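Endoglucanase (Humicola insolens, PDB 1DYS) cleaves internal beta-1,4-glucosidic linkages of cellulose as a family 6 glycoside hydrolase and contributes to the recycling of plant biomass. Local coordinates at residues R60-A65 with Q122-A127; Q67-A72 with P79-V84; V134-D139 with Y165-L170; S15-K20 with K41-K46; G3-G8 with H176-V181. All coordinates share one frame; numbering follows the deposited sequence. Where two conformers were deposited one is given.

Contact 1. Residues R60-A65 with Q122-A127; sequences RDIDVA and QKLKAA
Lys123 reaches from helix 108-126 across to Ile62 and Asp63 on helix 60-74, and its side chain can be followed atom by atom. Lys123 CB lies 4.0 Å from Ile62 CG2. Lys123 CG, set anti to the carbonyl carbon (chi1 -77°), is 3.8 Å from Asp63 OD1. Lys123 CD lies against both residues, 3.9 Å from Ile62 CB, and Lys123 CE comes alongside the carboxylate, nearest Asp63 OD2 at 3.6 Å. The chain is extended this far and bends only at its last torsion (chi4 -64°), which turns NZ into a salt bridge: Lys123 NZ donates to the syn lone pair of Asp63 OD2 at 2.6 Å, while its bond to Asp63 OD1 is weak at 3.1 Å. The two helices are neighbours in the layer packed on the parallel sheet of this family 6 glycoside hydrolase; their local axes run nearly parallel, at 18°, and approach to 10.5 Å. Cut back to an alanine, position Lys123 would probably leave the Asp63 carboxylate without its cationic mate and uncover the flank of Ile62. Deeper down, Ile62 CG2 meets Leu124 CD1 at 3.6 Å, the two side chains nearly perpendicular. Both also touch Leu83 of strand 79-85, and Leu124 reaches Val134 of strand 132-136.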
# COMPACT_ATOMS: atom_id res chain seq x y z
N ARG A 60 -7.60 -5.64 -13.51
CA ARG A 60 -7.32 -5.19 -14.87
C ARG A 60 -6.04 -5.79 -15.40
O ARG A 60 -5.94 -6.01 -16.60
CB ARG A 60 -7.26 -3.66 -14.97
CG ARG A 60 -6.04 -3.00 -14.33
CD ARG A 60 -6.21 -1.49 -14.12
NE ARG A 60 -7.40 -1.18 -13.37
CZ ARG A 60 -8.32 -0.25 -13.27
NH1 ARG A 60 -8.36 0.85 -14.03
NH2 ARG A 60 -9.29 -0.44 -12.37
N ASP A 61 -5.05 -6.12 -14.52
CA ASP A 61 -3.84 -6.78 -14.98
C ASP A 61 -4.12 -8.18 -15.51
O ASP A 61 -3.30 -8.69 -16.29
CB ASP A 61 -2.74 -6.81 -13.91
CG ASP A 61 -1.92 -5.53 -13.94
OD1 ASP A 61 -2.11 -4.70 -14.85
OD2 ASP A 61 -1.06 -5.31 -13.03
N ILE A 62 -5.26 -8.82 -15.14
CA ILE A 62 -5.54 -10.12 -15.76
C ILE A 62 -5.84 -9.93 -17.25
O ILE A 62 -5.39 -10.71 -18.11
CB ILE A 62 -6.73 -10.81 -15.06
CG1 ILE A 62 -6.39 -11.08 -13.59
CG2 ILE A 62 -7.06 -12.15 -15.69
CD1 ILE A 62 -7.59 -11.64 -12.83
N ASP A 63 -6.58 -8.88 -17.58
CA ASP A 63 -6.85 -8.57 -18.99
C ASP A 63 -5.54 -8.31 -19.73
O ASP A 63 -5.34 -8.80 -20.86
CB ASP A 63 -7.85 -7.42 -19.13
CG ASP A 63 -9.16 -7.72 -18.42
OD1 ASP A 63 -9.74 -8.82 -18.56
OD2 ASP A 63 -9.69 -6.87 -17.67
N VAL A 64 -4.63 -7.57 -19.07
CA VAL A 64 -3.32 -7.32 -19.65
C VAL A 64 -2.59 -8.64 -19.93
O VAL A 64 -2.06 -8.84 -21.03
CB VAL A 64 -2.43 -6.42 -18.77
CG1 VAL A 64 -1.07 -6.24 -19.46
CG2 VAL A 64 -3.09 -5.08 -18.55
N ALA A 65 -2.55 -9.53 -18.93
CA ALA A 65 -1.86 -10.81 -19.10
C ALA A 65 -2.46 -11.64 -20.24
O ALA A 65 -1.78 -12.26 -21.07
CB ALA A 65 -1.82 -11.61 -17.78
N GLN A 122 -14.45 -15.06 -13.69
CA GLN A 122 -15.12 -14.73 -14.94
C GLN A 122 -14.10 -14.53 -16.05
O GLN A 122 -14.26 -15.05 -17.16
CB GLN A 122 -15.95 -13.44 -14.77
CG GLN A 122 -16.61 -12.94 -16.06
CD GLN A 122 -17.32 -11.62 -15.82
OE1 GLN A 122 -17.48 -11.13 -14.69
NE2 GLN A 122 -17.79 -10.99 -16.89
N LYS A 123 -13.06 -13.73 -15.75
CA LYS A 123 -12.04 -13.46 -16.76
C LYS A 123 -11.27 -14.70 -17.19
O LYS A 123 -11.02 -14.90 -18.38
CB LYS A 123 -11.01 -12.49 -16.10
CG LYS A 123 -11.60 -11.07 -16.07
CD LYS A 123 -10.54 -10.18 -15.41
CE LYS A 123 -11.14 -8.81 -15.05
NZ LYS A 123 -11.57 -8.06 -16.24
N LEU A 124 -10.95 -15.59 -16.24
CA LEU A 124 -10.22 -16.80 -16.65
C LEU A 124 -11.13 -17.79 -17.37
O LEU A 124 -10.65 -18.40 -18.33
CB LEU A 124 -9.56 -17.46 -15.44
CG LEU A 124 -8.14 -16.97 -15.10
CD1 LEU A 124 -8.13 -15.49 -14.76
CD2 LEU A 124 -7.68 -17.73 -13.86
N LYS A 125 -12.38 -17.95 -16.94
CA LYS A 125 -13.25 -18.93 -17.61
C LYS A 125 -13.61 -18.42 -18.99
O LYS A 125 -13.83 -19.25 -19.89
CB LYS A 125 -14.50 -19.22 -16.76
CG LYS A 125 -14.19 -20.07 -15.53
CD LYS A 125 -15.42 -20.31 -14.65
CE LYS A 125 -15.02 -21.27 -13.54
NZ LYS A 125 -16.10 -21.49 -12.56
N ALA A 126 -13.63 -17.11 -19.23
CA ALA A 126 -13.91 -16.61 -20.59
C ALA A 126 -12.73 -16.89 -21.50
O ALA A 126 -12.90 -17.18 -22.69
CB ALA A 126 -14.22 -15.12 -20.53
N ALA A 127 -11.51 -16.87 -20.95
CA ALA A 127 -10.33 -17.08 -21.79
C ALA A 127 -9.94 -18.54 -21.81
O ALA A 127 -8.84 -18.97 -21.41
CB ALA A 127 -9.18 -16.20 -21.27

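Contact 2. Residues Q67-A72 with P79-V84; sequences QNARAA and PIVGLV
Ala69 and Ala72 of helix 60-74 face Pro79 and Val81 of strand 79-85, and every side-chain contact between them is apolar. The tightest is methyl on methyl: Ala69 CB lies 3.5 Å from Val81 CG2, closer than usual for two carbons. The torsion of Val81 (chi1 175°) puts CG1 anti to the backbone N and CG2 anti to the carbonyl carbon, and in this setting both methyls face the helix, CG2 toward Ala69 and CG1 toward Ala65 a turn earlier.

The proline supplies the second group of contacts. Pro79 CG sits 4.1 Å from Ala72 CB and 4.4 Å from Ala69 CB, so one ring corner is shared by two alanines spaced three residues apart.

A backbone contact joins these: Ala69 O is 3.7 Å from Pro79 CG, a van der Waals contact, not a hydrogen bond. No hydrogen bond crosses between the segments. The strand spends its backbone polar groups within the sheet, with Val81 bonded to Ala133 of strand 132-136 and to Gln131 just before it.

Helix 60-74 and strand 79-85 are the second and third elements of a beta-alpha-beta unit that starts at strand 51-53. Their local axes run at 168° and are 8.7 Å apart at closest. With small alanine methyls on the helix and no polar bond across, this close approach of helix to sheet rests on shape and apolar burial.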
# COMPACT_ATOMS: atom_id res chain seq x y z
N GLN A 67 -4.16 -10.54 -22.86
CA GLN A 67 -3.81 -9.89 -24.13
C GLN A 67 -2.44 -10.35 -24.57
O GLN A 67 -2.15 -10.80 -25.68
CB GLN A 67 -3.88 -8.36 -24.02
CG GLN A 67 -3.18 -7.71 -25.21
CD GLN A 67 -3.41 -6.22 -25.33
OE1 GLN A 67 -4.44 -5.70 -24.90
NE2 GLN A 67 -2.47 -5.51 -25.92
N ASN A 68 -1.48 -10.26 -23.63
CA ASN A 68 -0.13 -10.70 -23.88
C ASN A 68 -0.05 -12.18 -24.23
O ASN A 68 0.73 -12.56 -25.10
CB ASN A 68 0.77 -10.38 -22.67
CG ASN A 68 0.93 -8.90 -22.42
OD1 ASN A 68 0.77 -8.08 -23.33
ND2 ASN A 68 1.33 -8.53 -21.20
N ALA A 69 -0.82 -13.04 -23.56
CA ALA A 69 -0.83 -14.46 -23.81
C ALA A 69 -1.33 -14.70 -25.26
O ALA A 69 -0.69 -15.44 -25.99
CB ALA A 69 -1.66 -15.29 -22.85
N ARG A 70 -2.40 -14.02 -25.65
CA ARG A 70 -2.93 -14.18 -27.00
C ARG A 70 -2.00 -13.65 -28.07
O ARG A 70 -1.94 -14.24 -29.16
CB ARG A 70 -4.31 -13.51 -27.10
CG ARG A 70 -5.34 -14.17 -26.20
CD ARG A 70 -6.73 -13.54 -26.31
NE ARG A 70 -7.68 -14.49 -25.71
CZ ARG A 70 -8.76 -14.10 -25.05
NH1 ARG A 70 -9.04 -12.81 -24.97
NH2 ARG A 70 -9.54 -15.05 -24.50
N ALA A 71 -1.21 -12.61 -27.80
CA ALA A 71 -0.24 -12.10 -28.75
C ALA A 71 0.94 -13.05 -28.90
O ALA A 71 1.53 -13.22 -29.98
CB ALA A 71 0.28 -10.72 -28.31
N ALA A 72 1.32 -13.71 -27.81
CA ALA A 72 2.43 -14.65 -27.81
C ALA A 72 2.06 -15.86 -28.66
O ALA A 72 2.78 -16.33 -29.52
CB ALA A 72 2.79 -15.07 -26.39
N PRO A 79 2.33 -20.31 -24.47
CA PRO A 79 2.47 -19.71 -23.16
C PRO A 79 1.63 -20.35 -22.09
O PRO A 79 0.64 -21.04 -22.33
CB PRO A 79 2.05 -18.23 -23.33
CG PRO A 79 1.13 -18.29 -24.52
CD PRO A 79 1.49 -19.50 -25.34
N ILE A 80 2.10 -20.10 -20.86
CA ILE A 80 1.23 -20.39 -19.70
C ILE A 80 1.35 -19.11 -18.87
O ILE A 80 2.46 -18.62 -18.68
CB ILE A 80 1.52 -21.67 -18.97
CG1 ILE A 80 0.55 -21.82 -17.78
CG2 ILE A 80 2.99 -21.74 -18.55
CD1 ILE A 80 0.55 -23.19 -17.13
N VAL A 81 0.20 -18.54 -18.52
CA VAL A 81 0.22 -17.29 -17.74
C VAL A 81 0.24 -17.53 -16.23
O VAL A 81 -0.62 -18.27 -15.78
CB VAL A 81 -1.11 -16.55 -18.06
CG1 VAL A 81 -1.26 -15.29 -17.20
CG2 VAL A 81 -1.15 -16.21 -19.54
N GLY A 82 1.17 -16.94 -15.50
CA GLY A 82 1.16 -17.12 -14.03
C GLY A 82 0.43 -15.89 -13.45
O GLY A 82 0.80 -14.76 -13.76
N LEU A 83 -0.53 -16.20 -12.56
CA LEU A 83 -1.26 -15.13 -11.86
C LEU A 83 -1.18 -15.40 -10.35
O LEU A 83 -1.30 -16.56 -9.96
CB LEU A 83 -2.75 -15.07 -12.22
CG LEU A 83 -3.04 -14.75 -13.70
CD1 LEU A 83 -4.56 -14.82 -13.91
CD2 LEU A 83 -2.47 -13.41 -14.08
N VAL A 84 -1.06 -14.34 -9.55
CA VAL A 84 -1.02 -14.54 -8.09
C VAL A 84 -2.36 -13.98 -7.56
O VAL A 84 -2.66 -12.84 -7.84
CB VAL A 84 0.12 -13.76 -7.41
CG1 VAL A 84 0.19 -14.20 -5.94
CG2 VAL A 84 1.47 -14.10 -8.08

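Contact 3. Residues V134-D139 with Y165-L170; sequences VILEPD and YAISQL
Strand 132-136 of the central parallel sheet is covered on one side by helix 150-169, and the join is made by Leu136 lying against Ile167 and Leu170. The leucine divides its two methyls between them. Leu136 CD1 meets Ile167 CG1 at 3.8 Å, the two side chains crossing at about a right angle, and Leu136 CD2 lies 4.3 Å from Leu170 CD1, a looser contact. Leu136 CG stands anti to the carbonyl carbon (chi1 -56°), and from that branch point the methyls fork toward Ile167 on the helix and Leu170 just beyond its end. All three side chains are buried, and no hydrogen bond passes between the segments.

The strand and helix belong to the barrel of parallel strands and outer helices known for family 6 glycoside hydrolases. Just past Leu136 the chain leaves the strand and runs through Glu137 and Pro138 to Asp139, assigned as a proton donor of the active site. On the way, Glu137 OE2 is held by hydrogen bonds with Tyr112 OH and Asn87 N. Asp139 stands right before helix 140-146, and its backbone N is bonded to Asp180 OD2 on the neighbouring strand 175-180.

On the helix side, Ile167 also packs on Ile203, Leu204 and Ala207 of helix 190-207, while Leu170 touches Leu85 of strand 79-85 and Ala121 of helix 108-126.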
# COMPACT_ATOMS: atom_id res chain seq x y z
N VAL A 134 -2.36 -20.53 -11.41
CA VAL A 134 -2.75 -19.52 -10.42
C VAL A 134 -2.23 -19.95 -9.07
O VAL A 134 -2.53 -21.00 -8.52
CB VAL A 134 -4.29 -19.36 -10.35
CG1 VAL A 134 -4.67 -18.38 -9.25
CG2 VAL A 134 -4.84 -18.95 -11.70
N ILE A 135 -1.43 -19.07 -8.44
CA ILE A 135 -0.93 -19.25 -7.12
C ILE A 135 -1.97 -18.63 -6.18
O ILE A 135 -2.35 -17.48 -6.33
CB ILE A 135 0.46 -18.64 -6.92
CG1 ILE A 135 1.44 -19.55 -7.66
CG2 ILE A 135 0.75 -18.48 -5.43
CD1 ILE A 135 2.90 -19.10 -7.53
N LEU A 136 -2.39 -19.49 -5.25
CA LEU A 136 -3.42 -19.02 -4.36
C LEU A 136 -2.87 -18.59 -3.00
O LEU A 136 -2.39 -19.33 -2.17
CB LEU A 136 -4.47 -20.09 -4.07
CG LEU A 136 -5.17 -20.68 -5.29
CD1 LEU A 136 -5.77 -22.01 -4.89
CD2 LEU A 136 -6.19 -19.69 -5.82
N GLU A 137 -3.09 -17.31 -2.73
CA GLU A 137 -2.86 -16.62 -1.48
C GLU A 137 -1.59 -16.94 -0.72
O GLU A 137 -1.50 -17.65 0.30
CB GLU A 137 -4.08 -16.89 -0.56
CG GLU A 137 -5.40 -16.33 -1.09
CD GLU A 137 -5.46 -14.79 -1.11
OE1 GLU A 137 -4.59 -14.15 -0.49
OE2 GLU A 137 -6.43 -14.28 -1.67
N PRO A 138 -0.49 -16.39 -1.19
CA PRO A 138 0.83 -16.50 -0.59
C PRO A 138 0.76 -16.26 0.91
O PRO A 138 0.14 -15.38 1.48
CB PRO A 138 1.68 -15.43 -1.28
CG PRO A 138 1.00 -15.37 -2.64
CD PRO A 138 -0.49 -15.51 -2.39
N ASP A 139 1.43 -17.15 1.65
CA ASP A 139 1.61 -17.23 3.07
C ASP A 139 0.34 -17.46 3.87
O ASP A 139 0.45 -17.42 5.09
CB ASP A 139 2.37 -16.02 3.66
CG ASP A 139 3.79 -16.00 3.14
OD1 ASP A 139 4.29 -17.13 2.82
OD2 ASP A 139 4.43 -14.93 3.07
N TYR A 165 -13.51 -21.06 -1.15
CA TYR A 165 -14.36 -20.43 -2.13
C TYR A 165 -13.60 -20.12 -3.43
O TYR A 165 -14.11 -20.39 -4.52
CB TYR A 165 -15.03 -19.15 -1.58
CG TYR A 165 -15.94 -18.52 -2.61
CD1 TYR A 165 -17.26 -19.00 -2.72
CD2 TYR A 165 -15.59 -17.49 -3.46
CE1 TYR A 165 -18.11 -18.48 -3.66
CE2 TYR A 165 -16.45 -16.98 -4.41
CZ TYR A 165 -17.74 -17.47 -4.50
OH TYR A 165 -18.62 -16.97 -5.42
N ALA A 166 -12.37 -19.64 -3.25
CA ALA A 166 -11.57 -19.35 -4.45
C ALA A 166 -11.26 -20.63 -5.24
O ALA A 166 -11.45 -20.57 -6.46
CB ALA A 166 -10.30 -18.68 -3.93
N ILE A 167 -10.95 -21.73 -4.56
CA ILE A 167 -10.71 -22.99 -5.27
C ILE A 167 -12.00 -23.39 -5.97
O ILE A 167 -11.98 -23.81 -7.12
CB ILE A 167 -10.28 -24.10 -4.30
CG1 ILE A 167 -8.92 -23.75 -3.66
CG2 ILE A 167 -10.16 -25.47 -4.96
CD1 ILE A 167 -8.52 -24.57 -2.46
N SER A 168 -13.11 -23.32 -5.21
CA SER A 168 -14.40 -23.75 -5.80
C SER A 168 -14.74 -23.00 -7.07
O SER A 168 -15.42 -23.54 -7.96
CB SER A 168 -15.54 -23.63 -4.79
OG SER A 168 -16.07 -22.32 -4.56
N GLN A 169 -14.40 -21.71 -7.17
CA GLN A 169 -14.74 -20.94 -8.35
C GLN A 169 -13.79 -21.04 -9.53
O GLN A 169 -14.09 -20.49 -10.59
CB GLN A 169 -14.81 -19.44 -8.00
CG GLN A 169 -16.05 -19.10 -7.17
CD GLN A 169 -17.21 -18.99 -8.15
OE1 GLN A 169 -17.18 -18.25 -9.14
NE2 GLN A 169 -18.22 -19.82 -7.93
N LEU A 170 -12.65 -21.71 -9.37
CA LEU A 170 -11.63 -21.77 -10.40
C LEU A 170 -11.34 -23.17 -10.88
O LEU A 170 -10.19 -23.58 -11.06
CB LEU A 170 -10.33 -21.14 -9.81
CG LEU A 170 -10.52 -19.64 -9.55
CD1 LEU A 170 -9.35 -19.11 -8.70
CD2 LEU A 170 -10.62 -18.81 -10.81

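Contact 4. Residues S15-K20 with K41-K46; sequences SDYSSK and KYVQEK
Gln44 NE2 donates to Ser18 O at 3.0 Å; the N-H points almost straight at the oxygen, at 176°, and Ser18 O lies in the amide plane of Gln44. Gln44 CG is anti to the carbonyl carbon (chi1 -74°) and the chain is extended beyond it, which carries NE2 across to that oxygen. The amide nitrogen also bonds to Asp22 OD1, one turn further along helix 15-29, so the same NH2 group grips that helix at two points. In return Ser18 OG donates to Gln44 O, in the carbonyl plane on a lone pair; the length of 2.5 Å is doubtful, because the serine has two conformers. In this conformer a water also appears to bridge Ser18 OG and Val43 O.

Packing lies beside this polar centre. Val43 CG1 approaches the Tyr17 ring obliquely, 4.4 Å from Tyr17 CE2, and the ring's hydroxyl is bonded to Gly312 O. Lys20, on the same helix, bridges to Glu314, assigned to substrate binding.

The backbones come very near here, Ser18 CA to Gln44 CA being 4.6 Å. With local axes at 161°, helices 15-29 and 34-46 form an antiparallel helical hairpin, with a small serine at the point of closest backbone approach.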
# COMPACT_ATOMS: atom_id res chain seq x y z
N SER A 15 4.73 -8.05 -18.68
CA SER A 15 5.06 -6.82 -19.38
C SER A 15 5.28 -5.64 -18.45
O SER A 15 6.11 -4.78 -18.79
CB SER A 15 3.99 -6.50 -20.43
OG SER A 15 2.72 -6.51 -19.80
N ASP A 16 4.57 -5.60 -17.32
CA ASP A 16 4.80 -4.44 -16.43
C ASP A 16 6.21 -4.51 -15.85
O ASP A 16 6.96 -3.52 -15.79
CB ASP A 16 3.74 -4.43 -15.35
CG ASP A 16 3.93 -3.21 -14.44
OD1 ASP A 16 4.21 -2.08 -14.91
OD2 ASP A 16 3.84 -3.45 -13.23
N TYR A 17 6.55 -5.71 -15.35
CA TYR A 17 7.89 -5.92 -14.82
C TYR A 17 8.96 -5.65 -15.85
O TYR A 17 10.01 -5.03 -15.65
CB TYR A 17 7.99 -7.36 -14.33
CG TYR A 17 9.27 -7.83 -13.71
CD1 TYR A 17 10.02 -7.05 -12.84
CD2 TYR A 17 9.75 -9.11 -14.02
CE1 TYR A 17 11.19 -7.55 -12.28
CE2 TYR A 17 10.92 -9.61 -13.47
CZ TYR A 17 11.62 -8.82 -12.60
OH TYR A 17 12.78 -9.27 -12.02
N SER A 18 8.82 -6.20 -17.06
CA SER A 18 9.76 -5.92 -18.15
C SER A 18 9.93 -4.44 -18.43
O SER A 18 11.05 -3.96 -18.65
CB SER A 18 9.26 -6.68 -19.39
OG SER A 18 9.82 -7.99 -19.41
N SER A 19 8.85 -3.66 -18.35
CA SER A 19 8.96 -2.21 -18.54
C SER A 19 9.80 -1.55 -17.45
O SER A 19 10.67 -0.71 -17.72
CB SER A 19 7.56 -1.58 -18.62
OG SER A 19 6.89 -2.05 -19.77
N LYS A 20 9.56 -1.97 -16.20
CA LYS A 20 10.29 -1.41 -15.08
C LYS A 20 11.79 -1.72 -15.16
O LYS A 20 12.63 -0.88 -14.82
CB LYS A 20 9.72 -1.95 -13.77
CG LYS A 20 8.24 -1.56 -13.59
CD LYS A 20 7.84 -2.06 -12.22
CE LYS A 20 6.38 -2.29 -12.02
NZ LYS A 20 6.09 -2.61 -10.59
N LYS A 41 18.24 -7.22 -20.52
CA LYS A 41 17.39 -7.48 -21.70
C LYS A 41 16.98 -8.94 -21.82
O LYS A 41 15.87 -9.25 -22.26
CB LYS A 41 18.09 -6.97 -22.97
CG LYS A 41 17.10 -6.72 -24.12
CD LYS A 41 17.62 -5.60 -25.02
CE LYS A 41 17.70 -6.04 -26.46
NZ LYS A 41 16.38 -6.12 -27.14
N TYR A 42 17.80 -9.87 -21.39
CA TYR A 42 17.53 -11.30 -21.38
C TYR A 42 16.31 -11.51 -20.46
O TYR A 42 15.33 -12.07 -20.93
CB TYR A 42 18.68 -12.18 -20.89
CG TYR A 42 18.44 -13.67 -20.82
CD1 TYR A 42 17.75 -14.26 -19.79
CD2 TYR A 42 18.93 -14.51 -21.82
CE1 TYR A 42 17.52 -15.63 -19.72
CE2 TYR A 42 18.73 -15.89 -21.76
CZ TYR A 42 18.03 -16.44 -20.72
OH TYR A 42 17.83 -17.80 -20.68
N VAL A 43 16.41 -10.95 -19.26
CA VAL A 43 15.23 -11.07 -18.37
C VAL A 43 14.02 -10.42 -18.99
O VAL A 43 12.89 -10.92 -18.87
CB VAL A 43 15.54 -10.48 -16.98
CG1 VAL A 43 14.33 -10.53 -16.04
CG2 VAL A 43 16.73 -11.21 -16.38
N GLN A 44 14.16 -9.24 -19.63
CA GLN A 44 13.02 -8.53 -20.19
C GLN A 44 12.22 -9.28 -21.25
O GLN A 44 11.00 -9.15 -21.32
CB GLN A 44 13.46 -7.19 -20.85
CG GLN A 44 13.80 -6.12 -19.81
CD GLN A 44 14.25 -4.84 -20.51
OE1 GLN A 44 15.28 -4.84 -21.17
NE2 GLN A 44 13.49 -3.76 -20.38
N GLU A 45 12.93 -10.04 -22.07
CA GLU A 45 12.29 -10.72 -23.19
C GLU A 45 12.11 -12.20 -23.01
O GLU A 45 11.23 -12.76 -23.68
CB GLU A 45 13.18 -10.52 -24.42
CG GLU A 45 13.55 -9.08 -24.69
CD GLU A 45 13.85 -8.81 -26.15
OE1 GLU A 45 14.38 -9.71 -26.83
OE2 GLU A 45 13.56 -7.69 -26.62
N LYS A 46 12.94 -12.85 -22.22
CA LYS A 46 12.88 -14.30 -22.16
C LYS A 46 12.56 -14.93 -20.84
O LYS A 46 12.60 -16.17 -20.77
CB LYS A 46 14.25 -14.87 -22.64
CG LYS A 46 14.49 -14.60 -24.11
CD LYS A 46 15.93 -14.14 -24.35
CE LYS A 46 16.21 -14.01 -25.83
NZ LYS A 46 15.65 -12.77 -26.47
O HOH W 1 10.62 -9.62 -17.63

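Contact 5. Residues G3-G8 with H176-V181; sequences GNPFSG and HLYLDV
Pro5 lies over the imidazole of His176 with its CB almost on the ring normal: Pro5 CB is 3.4 Å from the His176 ring centroid and 8° off the perpendicular, a CH-pi contact. His176 CG stands anti to the carbonyl carbon (chi1 -50°), and the ring turned out this way offers a face to the proline. Its NE2 is bonded to Gln131 OE1, which should limit the rotation of the ring. Were His176 an alanine, Pro5 would probably lose the flat surface beneath its CB and Gln131 OE1 this partner.

Tyr178 and Pro5 point toward each other, and the proline meets the edge of the tyrosine ring, Tyr178 OH lying 3.2 Å from Pro5 CG. The hydroxyl also sits at the edge of the Phe6 ring, near its plane, with Tyr178 OH to Phe6 CE1 at 3.4 Å; its hydrogen bond goes to Asp304 OD2. Phe6 and Tyr178 run alongside each other in opposite senses, Phe6 CE1 lying 3.8 Å from Tyr178 CE2.

Within 3-8, Asn4 OD1 accepts from Phe6 N at 2.8 Å, closing an Asx turn on a type I beta turn from Asn4 to Ser7. Phe6 also packs on strands 132-136, 262-266 and 303-307. The N-terminal loop thereby closes over residues of several strands in the parallel barrel of a family 6 glycoside hydrolase, away from the substrate sites.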
# COMPACT_ATOMS: atom_id res chain seq x y z
N GLY A 3 -1.12 -34.66 -16.06
CA GLY A 3 0.02 -34.05 -16.76
C GLY A 3 0.45 -32.75 -16.05
O GLY A 3 -0.33 -32.10 -15.35
N ASN A 4 1.72 -32.45 -16.23
CA ASN A 4 2.27 -31.20 -15.66
C ASN A 4 1.83 -30.14 -16.64
O ASN A 4 2.05 -30.16 -17.85
CB ASN A 4 3.78 -31.36 -15.53
CG ASN A 4 4.59 -30.09 -15.43
OD1 ASN A 4 4.01 -29.01 -15.29
ND2 ASN A 4 5.91 -30.21 -15.51
N PRO A 5 1.14 -29.12 -16.15
CA PRO A 5 0.62 -28.07 -17.02
C PRO A 5 1.67 -27.21 -17.70
O PRO A 5 1.37 -26.45 -18.63
CB PRO A 5 -0.33 -27.23 -16.16
CG PRO A 5 -0.02 -27.67 -14.76
CD PRO A 5 0.74 -28.97 -14.76
N PHE A 6 2.91 -27.23 -17.22
CA PHE A 6 3.97 -26.40 -17.77
C PHE A 6 4.72 -27.13 -18.90
O PHE A 6 5.51 -26.52 -19.59
CB PHE A 6 4.97 -25.99 -16.68
CG PHE A 6 4.40 -25.00 -15.69
CD1 PHE A 6 3.71 -25.42 -14.56
CD2 PHE A 6 4.57 -23.65 -15.92
CE1 PHE A 6 3.20 -24.52 -13.65
CE2 PHE A 6 4.03 -22.72 -15.05
CZ PHE A 6 3.36 -23.17 -13.92
N SER A 7 4.54 -28.44 -18.96
CA SER A 7 5.17 -29.27 -19.98
C SER A 7 4.98 -28.73 -21.39
O SER A 7 3.88 -28.52 -21.92
CB SER A 7 4.56 -30.69 -19.92
OG SER A 7 5.54 -31.67 -20.24
N GLY A 8 6.09 -28.43 -22.05
CA GLY A 8 6.15 -27.90 -23.37
C GLY A 8 5.67 -26.47 -23.53
O GLY A 8 5.55 -25.95 -24.63
N HIS A 176 -4.92 -24.12 -13.63
CA HIS A 176 -4.13 -25.00 -12.79
C HIS A 176 -3.78 -24.32 -11.47
O HIS A 176 -3.11 -23.30 -11.49
CB HIS A 176 -2.86 -25.39 -13.55
CG HIS A 176 -3.25 -25.87 -14.94
ND1 HIS A 176 -3.75 -27.15 -15.15
CD2 HIS A 176 -3.28 -25.21 -16.11
CE1 HIS A 176 -4.03 -27.24 -16.44
NE2 HIS A 176 -3.76 -26.10 -17.05
N LEU A 177 -4.37 -24.84 -10.40
CA LEU A 177 -4.25 -24.17 -9.11
C LEU A 177 -3.13 -24.70 -8.27
O LEU A 177 -2.98 -25.90 -8.07
CB LEU A 177 -5.59 -24.30 -8.37
CG LEU A 177 -6.81 -23.72 -9.10
CD1 LEU A 177 -8.09 -24.01 -8.31
CD2 LEU A 177 -6.66 -22.22 -9.34
N TYR A 178 -2.32 -23.77 -7.73
CA TYR A 178 -1.23 -24.10 -6.84
C TYR A 178 -1.45 -23.33 -5.55
O TYR A 178 -1.38 -22.10 -5.51
CB TYR A 178 0.11 -23.74 -7.50
CG TYR A 178 0.47 -24.60 -8.71
CD1 TYR A 178 1.17 -25.80 -8.50
CD2 TYR A 178 0.13 -24.24 -9.99
CE1 TYR A 178 1.54 -26.59 -9.58
CE2 TYR A 178 0.46 -25.03 -11.08
CZ TYR A 178 1.15 -26.19 -10.86
OH TYR A 178 1.47 -26.93 -11.97
N LEU A 179 -1.77 -24.01 -4.46
CA LEU A 179 -2.04 -23.42 -3.15
C LEU A 179 -0.74 -23.15 -2.42
O LEU A 179 0.11 -24.03 -2.25
CB LEU A 179 -3.01 -24.36 -2.40
CG LEU A 179 -3.41 -23.98 -0.99
CD1 LEU A 179 -4.14 -22.64 -0.97
CD2 LEU A 179 -4.31 -25.08 -0.40
N ASP A 180 -0.56 -21.88 -2.01
CA ASP A 180 0.75 -21.51 -1.46
C ASP A 180 1.02 -22.15 -0.13
O ASP A 180 0.10 -22.21 0.69
CB ASP A 180 0.84 -19.96 -1.38
CG ASP A 180 2.29 -19.70 -0.99
OD1 ASP A 180 3.12 -19.82 -1.86
OD2 ASP A 180 2.57 -19.43 0.19
N VAL A 181 2.22 -22.72 0.06
CA VAL A 181 2.61 -23.27 1.35
C VAL A 181 3.92 -22.64 1.83
O VAL A 181 4.76 -23.24 2.50
CB VAL A 181 2.67 -24.81 1.36
CG1 VAL A 181 1.32 -25.40 0.99
CG2 VAL A 181 3.64 -25.30 0.27

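Contacts 2, 3 and 5 are buried and reach the same parallel sheet, through strands 79-85, 132-136 and 175-180; contacts 1 and 4 pair helices and are only partly buried. Chemistry follows place: contacts 2 and 3 seat helices on strands with apolar groups alone, contact 5 adds aromatic faces and edges, contact 1 has a salt bridge outside an apolar inner part, and contact 4 relies on hydrogen bonds. Contacts 1 and 2 share helix 60-74 and touch where Leu124 meets Leu83. Backbone bonds between neighbouring strands tie contact 3 to contacts 2 and 5, while a hydrogen bond from Asn68 ND2 to Ser15 OG connects contact 2 with contact 4.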